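Cow rumen GH26 endo-mannanase (Metagenome, PDB 6UEH) probably hydrolyses internal beta-1,4 linkages of mannans such as galactomannan, and carries an accessory domain with a bound calcium ion. Local coordinates at residues I70-K73 against G74-Q78; D218-T221 against E222-I225; Q158-L161 against G162-Y165; C449-Y452 against G453-L457. One frame throughout, in Å; residues are numbered along the deposited sequence.

Contact 1 of 4, residues I70-K73 against G74-Q78; sequences ILDK and GGRLQ
The guanidinium of Arg76 has Leu71 over one face and the carboxylate of Asp72 at its edge: Leu71 CD2 sits 3.7 Å from Arg76 NH1, offset toward the rim of the group. At the edge, Arg76 NH1 donates to Asp72 OD2 at 2.8 Å, the oxygen lying almost exactly in the guanidinium plane and being met on its syn side. The two planes are nevertheless turned 44° apart, and the salt bridge rests on one carboxylate oxygen. Because the arginine runs extended from CG to NE, with CG anti to the backbone N (chi1 -174°), its methylenes pass alongside the same oxygen, Asp72 OD2 being 3.3 Å from Arg76 CD. The backbone that carries these side chains makes a type I turn from Asp72 to Gly75, closed by Gly75 N on Asp72 O at 3.2 Å. At Gly75 a CB would jam against the preceding carbonyl, and strand 76-82 of the CBM6-type domain then begins. Arg76 NE and NH2 bond to the carbonyls of Gly121 and Tyr120. With all three guanidinium nitrogens engaged, the group's rotation is fixed, and its charge is probably offset by Asp72, while the bonds to Gly121 and Tyr120 tie this surface turn to the neighbouring loop.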
loop_
_atom_site.group_PDB
_atom_site.type_symbol
_atom_site.label_atom_id
_atom_site.label_comp_id
_atom_site.label_asym_id
_atom_site.label_seq_id
_atom_site.Cartn_x
_atom_site.Cartn_y
_atom_site.Cartn_z
ATOM N N ILE A 70 -20.178 -21.163 15.291
ATOM C CA ILE A 70 -21.070 -22.138 14.675
ATOM C C ILE A 70 -22.381 -21.547 14.157
ATOM O O ILE A 70 -23.284 -22.288 13.777
ATOM C CB ILE A 70 -21.416 -23.274 15.661
ATOM C CG1 ILE A 70 -22.134 -22.712 16.891
ATOM C CG2 ILE A 70 -20.162 -24.031 16.068
ATOM C CD1 ILE A 70 -22.683 -23.780 17.818
ATOM N N LEU A 71 -22.492 -20.224 14.132
ATOM C CA LEU A 71 -23.715 -19.601 13.628
ATOM C C LEU A 71 -23.727 -19.522 12.100
ATOM O O LEU A 71 -24.750 -19.783 11.463
ATOM C CB LEU A 71 -23.894 -18.204 14.227
ATOM C CG LEU A 71 -25.238 -17.549 13.908
ATOM C CD1 LEU A 71 -26.378 -18.408 14.440
ATOM C CD2 LEU A 71 -25.309 -16.132 14.470
ATOM N N ASP A 72 -22.585 -19.170 11.515
ATOM C CA ASP A 72 -22.484 -18.995 10.068
ATOM C C ASP A 72 -21.476 -19.957 9.444
ATOM O O ASP A 72 -20.288 -19.915 9.768
ATOM C CB ASP A 72 -22.093 -17.553 9.729
ATOM C CG ASP A 72 -23.140 -16.543 10.163
ATOM O OD1 ASP A 72 -24.345 -16.864 10.099
ATOM O OD2 ASP A 72 -22.757 -15.424 10.564
ATOM N N LYS A 73 -21.954 -20.816 8.547
ATOM C CA LYS A 73 -21.089 -21.759 7.837
ATOM C C LYS A 73 -20.044 -21.039 6.984
ATOM O O LYS A 73 -18.938 -21.545 6.782
ATOM C CB LYS A 73 -21.914 -22.688 6.942
ATOM C CG LYS A 73 -23.024 -23.454 7.645
ATOM C CD LYS A 73 -22.487 -24.534 8.572
ATOM C CE LYS A 73 -23.629 -25.381 9.120
ATOM N NZ LYS A 73 -23.176 -26.382 10.126
ATOM N N GLY A 74 -20.400 -19.863 6.479
ATOM C CA GLY A 74 -19.519 -19.124 5.595
ATOM C C GLY A 74 -18.584 -18.168 6.310
ATOM O O GLY A 74 -17.858 -17.409 5.668
ATOM N N GLY A 75 -18.597 -18.208 7.639
ATOM C CA GLY A 75 -17.764 -17.326 8.438
ATOM C C GLY A 75 -18.534 -16.119 8.942
ATOM O O GLY A 75 -19.560 -15.751 8.375
ATOM N N ARG A 76 -18.038 -15.497 10.006
ATOM C CA ARG A 76 -18.730 -14.367 10.617
ATOM C C ARG A 76 -17.751 -13.307 11.105
ATOM O O ARG A 76 -16.779 -13.616 11.791
ATOM C CB ARG A 76 -19.609 -14.846 11.776
ATOM C CG ARG A 76 -20.487 -13.763 12.391
ATOM C CD ARG A 76 -21.494 -14.358 13.376
ATOM N NE ARG A 76 -22.394 -13.343 13.921
ATOM C CZ ARG A 76 -23.549 -12.992 13.365
ATOM N NH1 ARG A 76 -23.952 -13.573 12.245
ATOM N NH2 ARG A 76 -24.303 -12.055 13.930
ATOM N N LEU A 77 -18.018 -12.055 10.743
ATOM C CA LEU A 77 -17.174 -10.938 11.152
ATOM C C LEU A 77 -17.102 -10.813 12.674
ATOM O O LEU A 77 -18.114 -10.909 13.364
ATOM C CB LEU A 77 -17.693 -9.629 10.548
ATOM C CG LEU A 77 -16.837 -8.388 10.811
ATOM C CD1 LEU A 77 -15.529 -8.472 10.038
ATOM C CD2 LEU A 77 -17.593 -7.112 10.467
ATOM N N GLN A 78 -15.894 -10.616 13.189
ATOM C CA GLN A 78 -15.700 -10.369 14.611
ATOM C C GLN A 78 -14.848 -9.122 14.789
ATOM O O GLN A 78 -14.160 -8.693 13.860
ATOM C CB GLN A 78 -15.044 -11.570 15.295
ATOM C CG GLN A 78 -15.838 -12.860 15.182
ATOM C CD GLN A 78 -17.202 -12.766 15.830
ATOM O OE1 GLN A 78 -17.362 -12.152 16.885
ATOM N NE2 GLN A 78 -18.199 -13.373 15.194
#

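Contact 2 of 4, residues D218-T221 against E222-I225; sequences DQTT and ERVI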
loop_
_atom_site.group_PDB
_atom_site.type_symbol
_atom_site.label_atom_id
_atom_site.label_comp_id
_atom_site.label_asym_id
_atom_site.label_seq_id
_atom_site.Cartn_x
_atom_site.Cartn_y
_atom_site.Cartn_z
ATOM N N ASP A 218 8.369 17.373 -22.245
ATOM C CA ASP A 218 8.410 18.131 -20.995
ATOM C C ASP A 218 9.706 17.888 -20.226
ATOM O O ASP A 218 9.808 18.232 -19.047
ATOM C CB ASP A 218 7.190 17.811 -20.110
ATOM C CG ASP A 218 7.131 16.350 -19.659
ATOM O OD1 ASP A 218 8.143 15.623 -19.739
ATOM O OD2 ASP A 218 6.048 15.933 -19.194
ATOM N N GLN A 219 10.680 17.280 -20.903
ATOM C CA GLN A 219 12.031 17.083 -20.372
ATOM C C GLN A 219 12.089 16.194 -19.127
ATOM O O GLN A 219 13.029 16.291 -18.335
ATOM C CB GLN A 219 12.680 18.438 -20.063
ATOM C CG GLN A 219 13.005 19.267 -21.296
ATOM C CD GLN A 219 14.280 18.814 -21.981
ATOM O OE1 GLN A 219 15.325 18.684 -21.345
ATOM N NE2 GLN A 219 14.199 18.564 -23.282
ATOM N N THR A 220 11.095 15.326 -18.964
ATOM C CA THR A 220 11.071 14.397 -17.836
ATOM C C THR A 220 12.301 13.489 -17.841
ATOM O O THR A 220 12.963 13.330 -16.819
ATOM C CB THR A 220 9.796 13.526 -17.840
ATOM O OG1 THR A 220 8.665 14.325 -17.468
ATOM C CG2 THR A 220 9.927 12.368 -16.856
ATOM N N THR A 221 12.604 12.911 -19.001
ATOM C CA THR A 221 13.723 11.984 -19.140
ATOM C C THR A 221 15.048 12.622 -18.729
ATOM O O THR A 221 15.854 12.001 -18.036
ATOM C CB THR A 221 13.830 11.458 -20.584
ATOM O OG1 THR A 221 12.597 10.826 -20.950
ATOM C CG2 THR A 221 14.969 10.452 -20.712
ATOM N N GLU A 222 15.265 13.866 -19.143
ATOM C CA GLU A 222 16.465 14.594 -18.748
ATOM C C GLU A 222 16.516 14.801 -17.234
ATOM O O GLU A 222 17.568 14.638 -16.619
ATOM C CB GLU A 222 16.542 15.944 -19.465
ATOM C CG GLU A 222 16.945 15.858 -20.934
ATOM C CD GLU A 222 15.798 15.461 -21.851
ATOM O OE1 GLU A 222 14.672 15.245 -21.354
ATOM O OE2 GLU A 222 16.024 15.371 -23.078
ATOM N N ARG A 223 15.383 15.150 -16.631
ATOM C CA ARG A 223 15.348 15.375 -15.187
ATOM C C ARG A 223 15.554 14.077 -14.411
ATOM O O ARG A 223 16.125 14.089 -13.324
ATOM C CB ARG A 223 14.035 16.044 -14.768
ATOM C CG ARG A 223 13.941 17.516 -15.166
ATOM C CD ARG A 223 12.742 18.211 -14.526
ATOM N NE ARG A 223 11.483 17.555 -14.870
ATOM C CZ ARG A 223 10.821 17.754 -16.004
ATOM N NH1 ARG A 223 11.299 18.590 -16.917
ATOM N NH2 ARG A 223 9.685 17.109 -16.232
ATOM N N VAL A 224 15.098 12.958 -14.970
ATOM C CA VAL A 224 15.339 11.659 -14.347
ATOM C C VAL A 224 16.833 11.350 -14.348
ATOM O O VAL A 224 17.396 10.928 -13.336
ATOM C CB VAL A 224 14.581 10.526 -15.065
ATOM C CG1 VAL A 224 15.001 9.171 -14.512
ATOM C CG2 VAL A 224 13.078 10.716 -14.926
ATOM N N ILE A 225 17.470 11.570 -15.496
ATOM C CA ILE A 225 18.907 11.374 -15.633
ATOM C C ILE A 225 19.670 12.284 -14.673
ATOM O O ILE A 225 20.604 11.846 -13.997
ATOM C CB ILE A 225 19.370 11.640 -17.077
ATOM C CG1 ILE A 225 18.772 10.591 -18.019
ATOM C CG2 ILE A 225 20.889 11.643 -17.165
ATOM C CD1 ILE A 225 19.091 10.824 -19.479
#
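Arg223 N, Val224 N and Ile225 N donate in turn to Gln219 O, Thr220 O and Thr221 O, the i to i+4 bonds that open helix 220-230 in a beta-alpha-beta unit of the GH26 TIM barrel. Gln219 holds the N-cap position, while the residue before it supplies an Asx turn: Asp218 OD1 takes the backbone N of Thr220 at 3.1 Å and Thr220 OG1 at 2.7 Å, both from the same face of the carboxylate. A bend at chi3 (-58°) turns the end of Arg223 back along the first turn, to the carbonyl of Asp218. Its NH1 meets Asp218 O at 2.6 Å, in the carbonyl plane, and NH2 adds a weak bond to the same oxygen. One face of the guanidinium lies against Gln219 O and Thr220 CA. Beyond the turn, NH2 forms a salt bridge with Glu175, and Tyr185 makes a cation-pi contact. A leucine in place of Arg223 would probably leave Asp218 O without these donors and Glu175 without its positive mate. Next door, the Gln219 amide stacks on the Glu222 carboxylate with planes 28° apart, and Glu222 OE2 is salt-bridged to Arg298. On the buried flank, towards Phe205 of strand 202-206, Thr220 CG2 touches Val224 CG2 at 4.0 Å.

Contact 3 of 4, residues Q158-L161 against G162-Y165; sequences QDYL and GSVY
Gly162 N donates to Gln158 O at 2.9 Å, a regular i to i+4 bond of helix 152-164. One residue on, Ser163 changes the pattern. Its N makes a weak bond to Asp159 O and a sounder one, at 3.0 Å, to Tyr160 O, which it approaches from well above the carbonyl plane. Ser163 OG turns back to the same acceptor: placed between the backbone N and the carbonyl carbon (chi1 76°), it reaches Tyr160 O in a very short bond of 2.5 Å. Val164 N adds a third, weak donor to Tyr160 O, but its better bond goes to Leu161 O at 3.2 Å, again from above the carbonyl plane. The oxygen of Tyr160 is thus gripped by side chain and backbone together, as the i to i+4 pattern gives way to i to i+3. The side chain of Val164 meets the tyrosine along the helix, CG1 lying 4.2 Å from Tyr160 CZ in an oblique approach. Both also touch Ile477 of strand 476-477, while Leu161 and Val164 lean on Ile170. Tyr165 ends the walk with a weak bond from its N to Leu161 O; its ring leads away to Phe138, which it meets edge-to-face, and its OH bonds to Ile424 N. Ile170 and Ile424 sit near the starts of parallel strands 169-174 and 423-429, and the last turns of the helix therefore lie across the N-terminal end of the barrel, a closing element consistent with the TIM-barrel fold of GH26.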
loop_
_atom_site.group_PDB
_atom_site.type_symbol
_atom_site.label_atom_id
_atom_site.label_comp_id
_atom_site.label_asym_id
_atom_site.label_seq_id
_atom_site.Cartn_x
_atom_site.Cartn_y
_atom_site.Cartn_z
ATOM N N GLN A 158 17.480 -2.486 -6.364
ATOM C CA GLN A 158 16.522 -3.315 -5.638
ATOM C C GLN A 158 17.155 -3.934 -4.394
ATOM O O GLN A 158 16.512 -4.039 -3.346
ATOM C CB GLN A 158 15.961 -4.412 -6.546
ATOM C CG GLN A 158 14.878 -5.281 -5.903
ATOM C CD GLN A 158 13.510 -4.607 -5.864
ATOM O OE1 GLN A 158 13.406 -3.383 -5.794
ATOM N NE2 GLN A 158 12.456 -5.414 -5.915
ATOM N N ASP A 159 18.417 -4.333 -4.508
ATOM C CA ASP A 159 19.121 -4.921 -3.375
ATOM C C ASP A 159 19.388 -3.883 -2.294
ATOM O O ASP A 159 19.304 -4.192 -1.106
ATOM C CB ASP A 159 20.429 -5.571 -3.828
ATOM C CG ASP A 159 20.209 -6.940 -4.431
ATOM O OD1 ASP A 159 19.233 -7.614 -4.037
ATOM O OD2 ASP A 159 21.008 -7.344 -5.299
ATOM N N TYR A 160 19.706 -2.655 -2.698
ATOM C CA TYR A 160 19.871 -1.578 -1.728
ATOM C C TYR A 160 18.575 -1.346 -0.962
ATOM O O TYR A 160 18.584 -1.179 0.258
ATOM C CB TYR A 160 20.303 -0.271 -2.392
ATOM C CG TYR A 160 20.148 0.906 -1.452
ATOM C CD1 TYR A 160 21.076 1.138 -0.444
ATOM C CD2 TYR A 160 19.055 1.765 -1.548
ATOM C CE1 TYR A 160 20.931 2.197 0.429
ATOM C CE2 TYR A 160 18.903 2.827 -0.675
ATOM C CZ TYR A 160 19.844 3.039 0.311
ATOM O OH TYR A 160 19.700 4.095 1.181
ATOM N N LEU A 161 17.463 -1.315 -1.694
ATOM C CA LEU A 161 16.148 -1.138 -1.087
ATOM C C LEU A 161 15.866 -2.252 -0.085
ATOM O O LEU A 161 15.370 -2.002 1.011
ATOM C CB LEU A 161 15.056 -1.105 -2.158
ATOM C CG LEU A 161 15.171 0.011 -3.198
ATOM C CD1 LEU A 161 14.097 -0.121 -4.275
ATOM C CD2 LEU A 161 15.102 1.375 -2.529
ATOM N N GLY A 162 16.194 -3.481 -0.469
ATOM C CA GLY A 162 16.016 -4.621 0.409
ATOM C C GLY A 162 16.878 -4.522 1.654
ATOM O O GLY A 162 16.538 -5.076 2.699
ATOM N N SER A 163 17.994 -3.805 1.546
ATOM C CA SER A 163 18.949 -3.716 2.646
ATOM C C SER A 163 18.471 -2.771 3.742
ATOM O O SER A 163 18.941 -2.841 4.874
ATOM C CB SER A 163 20.324 -3.267 2.134
ATOM O OG SER A 163 20.346 -1.877 1.858
ATOM N N VAL A 164 17.536 -1.886 3.411
ATOM C CA VAL A 164 17.022 -0.944 4.399
ATOM C C VAL A 164 15.573 -1.250 4.770
ATOM O O VAL A 164 15.024 -0.648 5.692
ATOM C CB VAL A 164 17.126 0.510 3.898
ATOM C CG1 VAL A 164 18.580 0.864 3.615
ATOM C CG2 VAL A 164 16.270 0.715 2.657
ATOM N N TYR A 165 14.969 -2.197 4.058
ATOM C CA TYR A 165 13.577 -2.578 4.289
ATOM C C TYR A 165 13.384 -3.124 5.698
ATOM O O TYR A 165 14.022 -4.105 6.084
ATOM C CB TYR A 165 13.133 -3.614 3.256
ATOM C CG TYR A 165 11.646 -3.906 3.243
ATOM C CD1 TYR A 165 10.717 -2.882 3.106
ATOM C CD2 TYR A 165 11.173 -5.211 3.327
ATOM C CE1 TYR A 165 9.354 -3.146 3.080
ATOM C CE2 TYR A 165 9.810 -5.486 3.300
ATOM C CZ TYR A 165 8.906 -4.449 3.175
ATOM O OH TYR A 165 7.553 -4.711 3.142
#

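Contact 4 of 4, residues C449-Y452 against G453-L457; sequences CPWY and GEFIL
Gly453, whose N lies at the edge of the Tyr452 ring, offers its carbonyl O to two backbone donors, Leu457 N at 3.0 Å and Ile456 N at 3.2 Å from Gly453 O. It occupies the N-cap of helix 454-457, with a positive phi at which a CB would clash with Tyr452 O; its own N is held by Glu188 OE2. The helix leans back on the loop through Phe455. With CG beside the backbone N (chi1 -65°), that ring brings CD2 to 3.6 Å from Trp451 CB, and Tyr452 O lies at the ring's edge, 3.4 Å from Phe455 CD2. Phenyl and indole five-membered ring meet obliquely, planes at 73°. Replacing Phe455 by alanine is likely to open a gap beside Trp451 CB and CD1 and to leave the indole freer to turn. Next to this aromatic pair in sequence, Pro450 CB meets Ile456 CB at 4.2 Å, and Trp451 O is bonded to Gln173 NE2. Neighbours such as Gln174 and Asn429 stand at the ends of strands 169-174 and 423-429, so this loop and short helix belong to the C-terminal face of the barrel, the side on which TIM-barrel glycoside hydrolases carry their substrate cleft.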
loop_
_atom_site.group_PDB
_atom_site.type_symbol
_atom_site.label_atom_id
_atom_site.label_comp_id
_atom_site.label_asym_id
_atom_site.label_seq_id
_atom_site.Cartn_x
_atom_site.Cartn_y
_atom_site.Cartn_z
ATOM N N CYS A 449 5.883 9.216 -0.305
ATOM C CA CYS A 449 5.931 10.133 -1.433
ATOM C C CYS A 449 4.656 10.961 -1.544
ATOM O O CYS A 449 3.671 10.512 -2.130
ATOM C CB CYS A 449 6.165 9.360 -2.734
ATOM S SG CYS A 449 6.433 10.398 -4.190
ATOM N N PRO A 450 4.669 12.174 -0.975
ATOM C CA PRO A 450 3.540 13.088 -1.166
ATOM C C PRO A 450 3.387 13.458 -2.638
ATOM O O PRO A 450 4.381 13.494 -3.366
ATOM C CB PRO A 450 3.927 14.314 -0.332
ATOM C CG PRO A 450 4.952 13.815 0.643
ATOM C CD PRO A 450 5.695 12.738 -0.084
ATOM N N TRP A 451 2.159 13.718 -3.072
ATOM C CA TRP A 451 1.926 14.200 -4.426
ATOM C C TRP A 451 2.427 15.641 -4.508
ATOM O O TRP A 451 2.822 16.218 -3.490
ATOM C CB TRP A 451 0.441 14.093 -4.786
ATOM C CG TRP A 451 0.161 14.012 -6.262
ATOM C CD1 TRP A 451 -0.608 14.866 -6.998
ATOM C CD2 TRP A 451 0.646 13.018 -7.178
ATOM N NE1 TRP A 451 -0.633 14.466 -8.313
ATOM C CE2 TRP A 451 0.130 13.338 -8.450
ATOM C CE3 TRP A 451 1.466 11.894 -7.046
ATOM C CZ2 TRP A 451 0.409 12.573 -9.582
ATOM C CZ3 TRP A 451 1.744 11.137 -8.175
ATOM C CH2 TRP A 451 1.215 11.480 -9.424
ATOM N N TYR A 452 2.430 16.223 -5.702
ATOM C CA TYR A 452 2.913 17.591 -5.857
ATOM C C TYR A 452 1.890 18.614 -5.369
ATOM O O TYR A 452 0.777 18.260 -4.980
ATOM C CB TYR A 452 3.283 17.877 -7.318
ATOM C CG TYR A 452 2.215 17.526 -8.332
ATOM C CD1 TYR A 452 1.074 18.309 -8.473
ATOM C CD2 TYR A 452 2.359 16.425 -9.165
ATOM C CE1 TYR A 452 0.102 17.994 -9.404
ATOM C CE2 TYR A 452 1.394 16.104 -10.099
ATOM C CZ TYR A 452 0.268 16.892 -10.213
ATOM O OH TYR A 452 -0.695 16.577 -11.140
ATOM N N GLY A 453 2.277 19.885 -5.391
ATOM C CA GLY A 453 1.379 20.956 -5.000
ATOM C C GLY A 453 1.023 20.940 -3.525
ATOM O O GLY A 453 1.888 20.766 -2.668
ATOM N N GLU A 454 -0.266 21.105 -3.239
ATOM C CA GLU A 454 -0.756 21.279 -1.875
ATOM C C GLU A 454 -0.444 20.111 -0.942
ATOM O O GLU A 454 -0.443 20.272 0.277
ATOM C CB GLU A 454 -2.270 21.505 -1.888
ATOM C CG GLU A 454 -3.081 20.254 -2.204
ATOM C CD GLU A 454 -4.545 20.395 -1.831
ATOM O OE1 GLU A 454 -5.058 19.528 -1.089
ATOM O OE2 GLU A 454 -5.184 21.369 -2.281
ATOM N N PHE A 455 -0.190 18.936 -1.502
ATOM C CA PHE A 455 -0.028 17.750 -0.669
ATOM C C PHE A 455 1.285 17.775 0.108
ATOM O O PHE A 455 1.425 17.090 1.122
ATOM C CB PHE A 455 -0.143 16.490 -1.525
ATOM C CG PHE A 455 -1.503 16.310 -2.134
ATOM C CD1 PHE A 455 -2.560 15.837 -1.371
ATOM C CD2 PHE A 455 -1.735 16.639 -3.459
ATOM C CE1 PHE A 455 -3.822 15.682 -1.923
ATOM C CE2 PHE A 455 -2.995 16.485 -4.019
ATOM C CZ PHE A 455 -4.038 16.006 -3.249
ATOM N N ILE A 456 2.234 18.586 -0.352
ATOM C CA ILE A 456 3.476 18.792 0.384
ATOM C C ILE A 456 3.589 20.242 0.862
ATOM O O ILE A 456 4.133 20.509 1.934
ATOM C CB ILE A 456 4.715 18.415 -0.470
ATOM C CG1 ILE A 456 6.012 18.628 0.320
ATOM C CG2 ILE A 456 4.744 19.201 -1.773
ATOM C CD1 ILE A 456 6.106 17.791 1.581
ATOM N N LEU A 457 3.044 21.171 0.082
ATOM C CA LEU A 457 3.206 22.597 0.357
ATOM C C LEU A 457 2.202 23.151 1.372
ATOM O O LEU A 457 2.440 24.203 1.968
ATOM C CB LEU A 457 3.098 23.395 -0.944
ATOM C CG LEU A 457 4.089 23.064 -2.059
ATOM C CD1 LEU A 457 3.783 23.904 -3.289
ATOM C CD2 LEU A 457 5.520 23.286 -1.600
#

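Along the chain the order is contact 1, contact 3, contact 2, contact 4, with no interleaving. Contact 1 stands alone in the CBM6-type accessory domain, its centre about 41 Å from that of contact 3 and about 54 Å from that of contact 2. The other three share the GH26 barrel, built round one parallel sheet, and their centres lie about 20 to 25 Å apart without touching. Contact 3 lies at the starts of the strands, contact 2 opens an outer helix between strands 202-206 and 234-238, and contact 4 lines the opposite, C-terminal rim. One contact thus shapes a surface turn of the accessory domain, while three lie at different parts of the catalytic barrel, contact 4 on the substrate-cleft side.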